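Local coordinates for protein putative ring-cleaving dioxygenase MhqO (Bacillus subtilis subsp. subtilis, PDB 3OAJ) that probably cleaves aromatic rings as an iron-dependent extradiol dioxygenase and may thereby contribute to the degradation and detoxification of aromatic compounds, at residues A[85-90]-A[127-132]; A[136-141]-A[148-153]; A[159-164]-A[257-262]. All blocks are in the same frame, centred on the assembly; numbering follows the deposited sequence. Where two conformers were deposited one is given.

Contact 1 of 3, residues A[85-90]-A[127-132]; sequences YVVPKG and LEIVER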
loop_
_atom_site.group_PDB
_atom_site.type_symbol
_atom_site.label_atom_id
_atom_site.label_comp_id
_atom_site.label_asym_id
_atom_site.label_seq_id
_atom_site.Cartn_x
_atom_site.Cartn_y
_atom_site.Cartn_z
ATOM N N TYR A 85 0.393 -6.082 7.152
ATOM C CA TYR A 85 0.321 -5.010 8.141
ATOM C C TYR A 85 0.957 -5.465 9.447
ATOM O O TYR A 85 0.673 -6.563 9.936
ATOM C CB TYR A 85 -1.142 -4.608 8.384
ATOM C CG TYR A 85 -1.755 -3.917 7.196
ATOM C CD1 TYR A 85 -1.444 -2.585 6.902
ATOM C CD2 TYR A 85 -2.598 -4.603 6.319
ATOM C CE1 TYR A 85 -1.993 -1.949 5.782
ATOM C CE2 TYR A 85 -3.154 -3.973 5.209
ATOM C CZ TYR A 85 -2.845 -2.637 4.952
ATOM O OH TYR A 85 -3.366 -2.032 3.838
ATOM N N VAL A 86 1.834 -4.635 9.998
ATOM C CA VAL A 86 2.538 -4.960 11.234
ATOM C C VAL A 86 1.890 -4.293 12.445
ATOM O O VAL A 86 1.491 -3.119 12.400
ATOM C CB VAL A 86 4.064 -4.679 11.087
ATOM C CG1 VAL A 86 4.337 -3.189 10.927
ATOM C CG2 VAL A 86 4.870 -5.265 12.258
ATOM N N VAL A 87 1.764 -5.083 13.509
ATOM C CA VAL A 87 1.210 -4.613 14.776
ATOM C C VAL A 87 2.213 -4.864 15.913
ATOM O O VAL A 87 3.170 -5.630 15.728
ATOM C CB VAL A 87 -0.173 -5.282 15.091
ATOM C CG1 VAL A 87 -1.203 -4.960 13.989
ATOM C CG2 VAL A 87 -0.013 -6.802 15.268
ATOM N N PRO A 88 2.013 -4.217 17.073
ATOM C CA PRO A 88 2.943 -4.454 18.178
ATOM C C PRO A 88 2.987 -5.900 18.681
ATOM O O PRO A 88 2.018 -6.648 18.527
ATOM C CB PRO A 88 2.404 -3.545 19.275
ATOM C CG PRO A 88 1.703 -2.443 18.536
ATOM C CD PRO A 88 1.025 -3.176 17.416
ATOM N N LYS A 89 4.108 -6.278 19.303
ATOM C CA LYS A 89 4.206 -7.610 19.903
ATOM C C LYS A 89 3.095 -7.764 20.935
ATOM O O LYS A 89 2.856 -6.865 21.748
ATOM C CB LYS A 89 5.589 -7.864 20.525
ATOM C CG LYS A 89 6.721 -8.253 19.528
ATOM C CD LYS A 89 6.440 -9.508 18.637
ATOM C CE LYS A 89 6.200 -10.809 19.426
ATOM N NZ LYS A 89 5.678 -11.917 18.539
ATOM N N GLY A 90 2.402 -8.897 20.869
ATOM C CA GLY A 90 1.300 -9.208 21.767
ATOM C C GLY A 90 -0.072 -8.771 21.312
ATOM O O GLY A 90 -1.059 -9.087 21.959
ATOM N N LEU A 127 -5.099 -9.599 2.763
ATOM C CA LEU A 127 -4.359 -8.877 3.793
ATOM C C LEU A 127 -3.826 -9.860 4.824
ATOM O O LEU A 127 -4.355 -10.979 4.971
ATOM C CB LEU A 127 -5.286 -7.876 4.493
ATOM C CG LEU A 127 -5.623 -6.546 3.807
ATOM C CD1 LEU A 127 -6.347 -6.718 2.481
ATOM C CD2 LEU A 127 -6.426 -5.659 4.775
ATOM N N GLU A 128 -2.828 -9.430 5.588
ATOM C CA GLU A 128 -2.376 -10.226 6.717
ATOM C C GLU A 128 -1.853 -9.303 7.793
ATOM O O GLU A 128 -1.436 -8.173 7.497
ATOM C CB GLU A 128 -1.323 -11.275 6.312
ATOM C CG GLU A 128 -0.043 -10.671 5.785
ATOM C CD GLU A 128 0.992 -11.661 5.280
ATOM O OE1 GLU A 128 0.705 -12.873 5.074
ATOM O OE2 GLU A 128 2.125 -11.179 5.053
ATOM N N ILE A 129 -1.886 -9.787 9.029
ATOM C CA ILE A 129 -1.323 -9.076 10.174
ATOM C C ILE A 129 -0.255 -9.936 10.833
ATOM O O ILE A 129 -0.452 -11.139 10.999
ATOM C CB ILE A 129 -2.450 -8.661 11.185
ATOM C CG1 ILE A 129 -3.214 -7.458 10.642
ATOM C CG2 ILE A 129 -1.890 -8.319 12.561
ATOM C CD1 ILE A 129 -4.535 -7.185 11.373
ATOM N N VAL A 130 0.871 -9.310 11.173
ATOM C CA VAL A 130 1.989 -9.952 11.854
ATOM C C VAL A 130 2.467 -9.036 12.966
ATOM O O VAL A 130 2.356 -7.820 12.832
ATOM C CB VAL A 130 3.141 -10.262 10.859
ATOM C CG1 VAL A 130 3.727 -8.983 10.220
ATOM C CG2 VAL A 130 4.219 -11.124 11.504
ATOM N N GLU A 131 2.984 -9.629 14.043
ATOM C CA GLU A 131 3.495 -8.878 15.194
ATOM C C GLU A 131 4.988 -8.678 15.059
ATOM O O GLU A 131 5.711 -9.653 14.858
ATOM C CB GLU A 131 3.289 -9.663 16.487
ATOM C CG GLU A 131 1.874 -9.853 16.944
ATOM C CD GLU A 131 1.838 -10.494 18.310
ATOM O OE1 GLU A 131 2.927 -10.774 18.853
ATOM O OE2 GLU A 131 0.733 -10.691 18.850
ATOM N N ARG A 132 5.459 -7.435 15.208
ATOM C CA ARG A 132 6.913 -7.171 15.258
ATOM C C ARG A 132 7.194 -5.946 16.113
ATOM O O ARG A 132 6.439 -4.973 16.073
ATOM C CB ARG A 132 7.535 -6.960 13.868
ATOM C CG ARG A 132 7.347 -8.099 12.869
ATOM C CD ARG A 132 8.087 -7.824 11.576
ATOM N NE ARG A 132 7.855 -8.920 10.649
ATOM C CZ ARG A 132 7.383 -8.794 9.407
ATOM N NH1 ARG A 132 7.142 -7.584 8.915
ATOM N NH2 ARG A 132 7.189 -9.875 8.655
#

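Contact 2 of 3, residues A[136-141]-A[148-153]; sequences EANTWT and DVAIKG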
loop_
_atom_site.group_PDB
_atom_site.type_symbol
_atom_site.label_atom_id
_atom_site.label_comp_id
_atom_site.label_asym_id
_atom_site.label_seq_id
_atom_site.Cartn_x
_atom_site.Cartn_y
_atom_site.Cartn_z
ATOM N N GLU A 136 7.740 2.285 14.473
ATOM C CA GLU A 136 7.150 3.196 15.453
ATOM C C GLU A 136 5.670 2.917 15.618
ATOM O O GLU A 136 4.977 2.659 14.627
ATOM C CB GLU A 136 7.288 4.649 15.011
ATOM C CG GLU A 136 8.683 5.132 14.768
ATOM C CD GLU A 136 8.728 6.638 14.583
ATOM O OE1 GLU A 136 7.662 7.301 14.735
ATOM O OE2 GLU A 136 9.839 7.150 14.314
ATOM N N ALA A 137 5.207 2.979 16.865
ATOM C CA ALA A 137 3.780 2.928 17.199
ATOM C C ALA A 137 2.967 3.934 16.383
ATOM O O ALA A 137 3.422 5.052 16.089
ATOM C CB ALA A 137 3.576 3.188 18.692
ATOM N N ASN A 138 1.762 3.507 16.029
ATOM C CA ASN A 138 0.752 4.365 15.414
ATOM C C ASN A 138 -0.130 4.934 16.529
ATOM O O ASN A 138 -0.838 4.199 17.204
ATOM C CB ASN A 138 -0.060 3.549 14.383
ATOM C CG ASN A 138 -1.257 4.305 13.817
ATOM O OD1 ASN A 138 -1.392 5.528 13.989
ATOM N ND2 ASN A 138 -2.111 3.579 13.087
ATOM N N THR A 139 -0.090 6.248 16.701
ATOM C CA THR A 139 -0.812 6.910 17.785
ATOM C C THR A 139 -2.207 7.399 17.395
ATOM O O THR A 139 -2.864 8.090 18.180
ATOM C CB THR A 139 0.010 8.066 18.366
ATOM O OG1 THR A 139 0.291 9.013 17.335
ATOM C CG2 THR A 139 1.332 7.540 18.939
ATOM N N TRP A 140 -2.665 7.031 16.194
ATOM C CA TRP A 140 -4.039 7.341 15.796
ATOM C C TRP A 140 -5.010 6.446 16.551
ATOM O O TRP A 140 -5.096 5.233 16.305
ATOM C CB TRP A 140 -4.227 7.177 14.296
ATOM C CG TRP A 140 -5.522 7.766 13.777
ATOM C CD1 TRP A 140 -6.585 7.075 13.241
ATOM C CD2 TRP A 140 -5.859 9.155 13.688
ATOM N NE1 TRP A 140 -7.562 7.958 12.842
ATOM C CE2 TRP A 140 -7.146 9.238 13.106
ATOM C CE3 TRP A 140 -5.191 10.345 14.031
ATOM C CZ2 TRP A 140 -7.789 10.463 12.875
ATOM C CZ3 TRP A 140 -5.846 11.569 13.813
ATOM C CH2 TRP A 140 -7.125 11.608 13.230
ATOM N N THR A 141 -5.738 7.056 17.476
ATOM C CA THR A 141 -6.764 6.347 18.241
ATOM C C THR A 141 -8.108 6.489 17.533
ATOM O O THR A 141 -8.540 7.601 17.220
ATOM C CB THR A 141 -6.835 6.849 19.705
ATOM O OG1 THR A 141 -5.587 6.582 20.358
ATOM C CG2 THR A 141 -7.947 6.144 20.464
ATOM N N ASP A 148 -1.186 0.718 21.681
ATOM C CA ASP A 148 -0.585 -0.535 22.114
ATOM C C ASP A 148 -0.928 -1.691 21.178
ATOM O O ASP A 148 -0.270 -2.728 21.202
ATOM C CB ASP A 148 -0.929 -0.840 23.593
ATOM C CG ASP A 148 -2.423 -0.952 23.843
ATOM O OD1 ASP A 148 -3.215 -0.474 23.016
ATOM O OD2 ASP A 148 -2.825 -1.514 24.884
ATOM N N VAL A 149 -1.937 -1.479 20.330
ATOM C CA VAL A 149 -2.385 -2.496 19.364
ATOM C C VAL A 149 -2.466 -2.013 17.909
ATOM O O VAL A 149 -2.599 -2.832 17.006
ATOM C CB VAL A 149 -3.775 -3.128 19.755
ATOM C CG1 VAL A 149 -3.692 -3.874 21.076
ATOM C CG2 VAL A 149 -4.888 -2.082 19.800
ATOM N N ALA A 150 -2.372 -0.703 17.670
ATOM C CA ALA A 150 -2.645 -0.150 16.337
ATOM C C ALA A 150 -1.657 -0.647 15.297
ATOM O O ALA A 150 -0.476 -0.905 15.599
ATOM C CB ALA A 150 -2.635 1.360 16.391
ATOM N N ILE A 151 -2.148 -0.785 14.065
ATOM C CA ILE A 151 -1.300 -1.109 12.921
ATOM C C ILE A 151 -0.263 -0.008 12.730
ATOM O O ILE A 151 -0.601 1.165 12.559
ATOM C CB ILE A 151 -2.158 -1.320 11.648
ATOM C CG1 ILE A 151 -3.006 -2.582 11.831
ATOM C CG2 ILE A 151 -1.285 -1.380 10.394
ATOM C CD1 ILE A 151 -4.133 -2.711 10.823
ATOM N N LYS A 152 1.007 -0.400 12.769
ATOM C CA LYS A 152 2.125 0.547 12.682
ATOM C C LYS A 152 2.494 0.937 11.245
ATOM O O LYS A 152 3.200 1.912 11.006
ATOM C CB LYS A 152 3.339 -0.035 13.402
ATOM C CG LYS A 152 3.019 -0.382 14.857
ATOM C CD LYS A 152 4.260 -0.620 15.706
ATOM C CE LYS A 152 4.913 -1.958 15.383
ATOM N NZ LYS A 152 6.158 -2.153 16.186
ATOM N N GLY A 153 2.010 0.168 10.286
ATOM C CA GLY A 153 2.302 0.411 8.868
ATOM C C GLY A 153 2.311 -0.936 8.175
ATOM O O GLY A 153 1.803 -1.918 8.723
HETATM O O HOH W 1 2.984 4.008 12.914
HETATM O O HOH W 2 5.789 2.714 11.940
HETATM O O HOH W 3 0.951 0.963 17.170
#

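Contact 3 of 3, residues A[159-164]-A[257-262]; sequences LLSEQP and FREHGE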
loop_
_atom_site.group_PDB
_atom_site.type_symbol
_atom_site.label_atom_id
_atom_site.label_comp_id
_atom_site.label_asym_id
_atom_site.label_seq_id
_atom_site.Cartn_x
_atom_site.Cartn_y
_atom_site.Cartn_z
ATOM N N LEU A 159 4.767 -10.816 -3.268
ATOM C CA LEU A 159 4.692 -10.581 -4.708
ATOM C C LEU A 159 4.453 -11.862 -5.470
ATOM O O LEU A 159 5.068 -12.888 -5.186
ATOM C CB LEU A 159 5.993 -9.939 -5.213
ATOM C CG LEU A 159 6.473 -8.712 -4.419
ATOM C CD1 LEU A 159 7.771 -8.154 -5.010
ATOM C CD2 LEU A 159 5.394 -7.639 -4.373
ATOM N N LEU A 160 3.558 -11.780 -6.450
ATOM C CA LEU A 160 3.290 -12.862 -7.393
ATOM C C LEU A 160 3.855 -12.426 -8.739
ATOM O O LEU A 160 3.338 -11.523 -9.377
ATOM C CB LEU A 160 1.788 -13.107 -7.512
ATOM C CG LEU A 160 1.012 -13.279 -6.203
ATOM C CD1 LEU A 160 -0.471 -13.473 -6.502
ATOM C CD2 LEU A 160 1.542 -14.470 -5.404
ATOM N N SER A 161 4.953 -13.051 -9.133
ATOM C CA SER A 161 5.691 -12.657 -10.324
ATOM C C SER A 161 5.538 -13.684 -11.448
ATOM O O SER A 161 5.560 -14.896 -11.197
ATOM C CB SER A 161 7.173 -12.496 -9.965
ATOM O OG SER A 161 7.969 -12.330 -11.123
ATOM N N GLU A 162 5.393 -13.215 -12.687
ATOM C CA GLU A 162 5.397 -14.131 -13.831
ATOM C C GLU A 162 6.779 -14.755 -14.034
ATOM O O GLU A 162 6.894 -15.829 -14.613
ATOM C CB GLU A 162 4.958 -13.430 -15.115
ATOM C CG GLU A 162 3.485 -13.042 -15.156
ATOM C CD GLU A 162 3.063 -12.515 -16.515
ATOM O OE1 GLU A 162 3.778 -12.762 -17.512
ATOM O OE2 GLU A 162 2.008 -11.858 -16.579
ATOM N N GLN A 163 7.815 -14.071 -13.550
ATOM C CA GLN A 163 9.207 -14.510 -13.700
ATOM C C GLN A 163 9.990 -14.277 -12.407
ATOM O O GLN A 163 10.768 -13.332 -12.310
ATOM C CB GLN A 163 9.887 -13.767 -14.849
ATOM C CG GLN A 163 9.333 -14.073 -16.233
ATOM C CD GLN A 163 10.278 -13.591 -17.303
ATOM O OE1 GLN A 163 11.340 -14.178 -17.527
ATOM N NE2 GLN A 163 9.916 -12.498 -17.952
ATOM N N PRO A 164 9.768 -15.133 -11.398
ATOM C CA PRO A 164 10.322 -14.874 -10.068
ATOM C C PRO A 164 11.854 -14.735 -10.029
ATOM O O PRO A 164 12.359 -13.977 -9.204
ATOM C CB PRO A 164 9.862 -16.088 -9.253
ATOM C CG PRO A 164 8.654 -16.577 -9.951
ATOM C CD PRO A 164 8.868 -16.302 -11.401
ATOM N N PHE A 257 7.720 1.881 -13.368
ATOM C CA PHE A 257 8.297 0.926 -14.316
ATOM C C PHE A 257 7.710 -0.446 -14.078
ATOM O O PHE A 257 7.574 -0.877 -12.919
ATOM C CB PHE A 257 9.833 0.898 -14.249
ATOM C CG PHE A 257 10.411 0.389 -12.949
ATOM C CD1 PHE A 257 10.469 1.203 -11.822
ATOM C CD2 PHE A 257 10.987 -0.896 -12.877
ATOM C CE1 PHE A 257 11.052 0.743 -10.624
ATOM C CE2 PHE A 257 11.568 -1.360 -11.692
ATOM C CZ PHE A 257 11.604 -0.538 -10.572
ATOM N N ARG A 258 7.334 -1.112 -15.170
ATOM C CA ARG A 258 6.865 -2.489 -15.061
ATOM C C ARG A 258 8.052 -3.416 -15.054
ATOM O O ARG A 258 8.930 -3.339 -15.932
ATOM C CB ARG A 258 5.902 -2.856 -16.195
ATOM C CG ARG A 258 5.119 -4.129 -15.841
ATOM C CD ARG A 258 3.869 -4.273 -16.626
ATOM N NE ARG A 258 2.897 -3.209 -16.396
ATOM C CZ ARG A 258 1.907 -3.250 -15.509
ATOM N NH1 ARG A 258 1.751 -4.300 -14.694
ATOM N NH2 ARG A 258 1.057 -2.229 -15.441
ATOM N N GLU A 259 8.131 -4.273 -14.035
ATOM C CA GLU A 259 9.293 -5.148 -13.952
ATOM C C GLU A 259 9.060 -6.424 -14.763
ATOM O O GLU A 259 7.988 -6.586 -15.369
ATOM C CB GLU A 259 9.736 -5.347 -12.498
ATOM C CG GLU A 259 8.720 -5.983 -11.553
ATOM C CD GLU A 259 8.676 -7.491 -11.682
ATOM O OE1 GLU A 259 7.566 -8.023 -11.848
ATOM O OE2 GLU A 259 9.747 -8.137 -11.664
ATOM N N HIS A 260 10.074 -7.291 -14.839
ATOM C CA HIS A 260 10.014 -8.397 -15.801
ATOM C C HIS A 260 8.998 -9.476 -15.435
ATOM O O HIS A 260 8.533 -10.204 -16.312
ATOM C CB HIS A 260 11.396 -9.015 -16.042
ATOM C CG HIS A 260 12.439 -8.024 -16.462
ATOM N ND1 HIS A 260 12.195 -7.017 -17.373
ATOM C CD2 HIS A 260 13.730 -7.875 -16.080
ATOM C CE1 HIS A 260 13.295 -6.308 -17.553
ATOM N NE2 HIS A 260 14.245 -6.813 -16.786
ATOM N N GLY A 261 8.668 -9.584 -14.144
ATOM C CA GLY A 261 7.595 -10.484 -13.708
ATOM C C GLY A 261 6.205 -9.878 -13.890
ATOM O O GLY A 261 5.202 -10.465 -13.464
ATOM N N GLU A 262 6.161 -8.712 -14.537
ATOM C CA GLU A 262 4.926 -7.993 -14.902
ATOM C C GLU A 262 4.250 -7.210 -13.771
ATOM O O GLU A 262 3.176 -6.637 -13.975
ATOM C CB GLU A 262 3.926 -8.894 -15.650
ATOM C CG GLU A 262 4.405 -9.270 -17.057
ATOM C CD GLU A 262 4.706 -8.042 -17.907
ATOM O OE1 GLU A 262 3.850 -7.142 -17.938
ATOM O OE2 GLU A 262 5.787 -7.981 -18.532
#

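Contact 1 of 3, residues A[85-90]-A[127-132]
In one of its two modelled conformers, Glu131 draws two donors onto a single oxygen: Lys89 NZ makes a salt bridge to Glu131 OE1 at 3.0 Å, and Gly90 N hydrogen-bonds to the same Glu131 OE1 at 2.8 Å. The ammonium comes in on the anti side, not far from the carboxylate plane, while the backbone N-H descends steeply from the opposite face. Lys89 reaches this spot by folding at chi2 and chi3 (-56° and -60°), which brings its CD against Glu131 CB. The second carboxylate oxygen, OE2, accepts from Met92 N where helix 92-101 begins.

Beside this polar end, a parallel beta ladder joins strands 79-87 and 126-131, the first and last of a βαβββ module of the VOC fold. Tyr85 N donates to Glu128 O (2.8 Å) and Val87 N to Val130 O (2.9 Å), and in return Val130 N and Arg132 N use the carbonyls of Tyr85 and Val87.

Packing divides between the two faces of the sheet. On one, Ile129 CG2 rests against both methyls of Val87, 3.6 Å from Val87 CG2, and Leu127 CD2 meets Tyr85 CE2 at 3.7 Å; Trp95 and Tyr26 close over these side chains from two helices. On the other, Val86 CG2 presses on Arg132 CB at 3.5 Å. The extended Arg132 chain carries one guanidinium face over Val130 CG1, and a salt bridge to Glu114 holds its NE. The chemistry thus grades from a regular ladder with apolar faces to a charged strand end where, with Glu131 modelled twice, the ionic grip may not be permanent.

Contact 2 of 3, residues A[136-141]-A[148-153]
Asn138 and Ile151 meet where the long connection between strands 126-131 and 153-160 doubles back on itself, and an Asx turn shapes the meeting point: Asn138 OD1 accepts from Trp140 N, which lies above the plane of the amide carbonyl. The other half of the amide does the crossing. With CG anti to the backbone N (chi1 172°), ND2 is carried over to Ile151 O and bonds to it at 2.9 Å, somewhat bent at 145°. Ile151 O also lies 3.1 Å from Asn138 CB, so CB and the amide both sit against that oxygen. Ala150 fills the adjoining space, its CB 3.5 Å from Asn138 O and 3.9 Å from Asn138 CB. This is the tight, buried half of the contact, and using both ends of one amide restrains its rotation.

Toward Glu136 and Ala137, both exposed, the segments part and water mediates. Two waters each lie within hydrogen-bonding distance of Glu136 O and Lys152 O, although more acceptors surround them than they have protons to give. The aliphatic part of Lys152 still touches the backbone here, CB coming to 3.4 Å from Glu136 O. A bend at chi3 (-74°) directs the end of the chain to NZ's own partners, the carbonyls of Arg132, Glu134 and Gly135, so that three carbonyls of the 132-135 backbone converge on one ammonium. A third water bridges the tight half as well, accepting from Asn138 N at 2.9 Å and donating to Ala150 O at 2.8 Å.

Contact 3 of 3, residues A[159-164]-A[257-262]
Glu162 N makes a nearly straight hydrogen bond to Gly261 O of 2.9 Å, and the side chain that follows lies along Gly261 and Glu262. CB passes 3.4 Å from Gly261 O, and CG keeps much the same distance from that oxygen. With CG beside the backbone N (chi1 -70°) and the chain extended beyond it, CD comes to 3.6 Å from Glu262 CG, a methylene rather than the other charge. Both oxygens lie against Glu262 CG, OE2 also near CB, and OE1 has a long, weak ion pair with Arg208. The two carboxylates are turned 44° apart with Glu162 OE2 5.2 Å from Glu262 OE1, a like-charged pair whose charged atoms do not touch, which may slightly raise the pKa of either.

Gly261, in the type I beta turn from Glu259 to Glu262, lets the segments close up: Ser161 OG stands 3.2 Å from its CA. That hydroxyl also accepts from Gln163 N at 3.0 Å, forming an ST turn, and hydrogen-bonds with Thr167 OG1. Gly261 N donates in turn to Glu259 OE2, which shares Thr167 as a partner. Gln163 NE2 adds a weak bond of 3.1 Å to His260 O, while its OE1 accepts a hydrogen bond from Lys166 NZ.

Within the second VOC region, the contact joins the exit of strand 153-160, in one eight-stranded sheet, just where Gln163 occupies the N-cap of helix 164-174, to the hairpin turn between strands 253-258 and 264-269 of the second sheet.

From the N terminus, contact 1 closes first, returning strand 126-131 to strand 79-87 after helix 92-101 and two intervening strands. Contact 2 follows at once, a short closure inside the connection to strand 153-160. Contact 3 comes last and spans most of the second VOC region. The three are in series, none enclosing or crossing another. Contacts 1 and 2 touch, through Val86 O with Lys152 N and Pro88 packing on Asp148 and Ala150, where strand 153-160 joins strand 79-87. Contact 3 lies at the far end of strand 153-160, its centre about 26 Å from that of contact 1, and links this sheet to the one carrying the zinc-binding His11, His218 and Glu266.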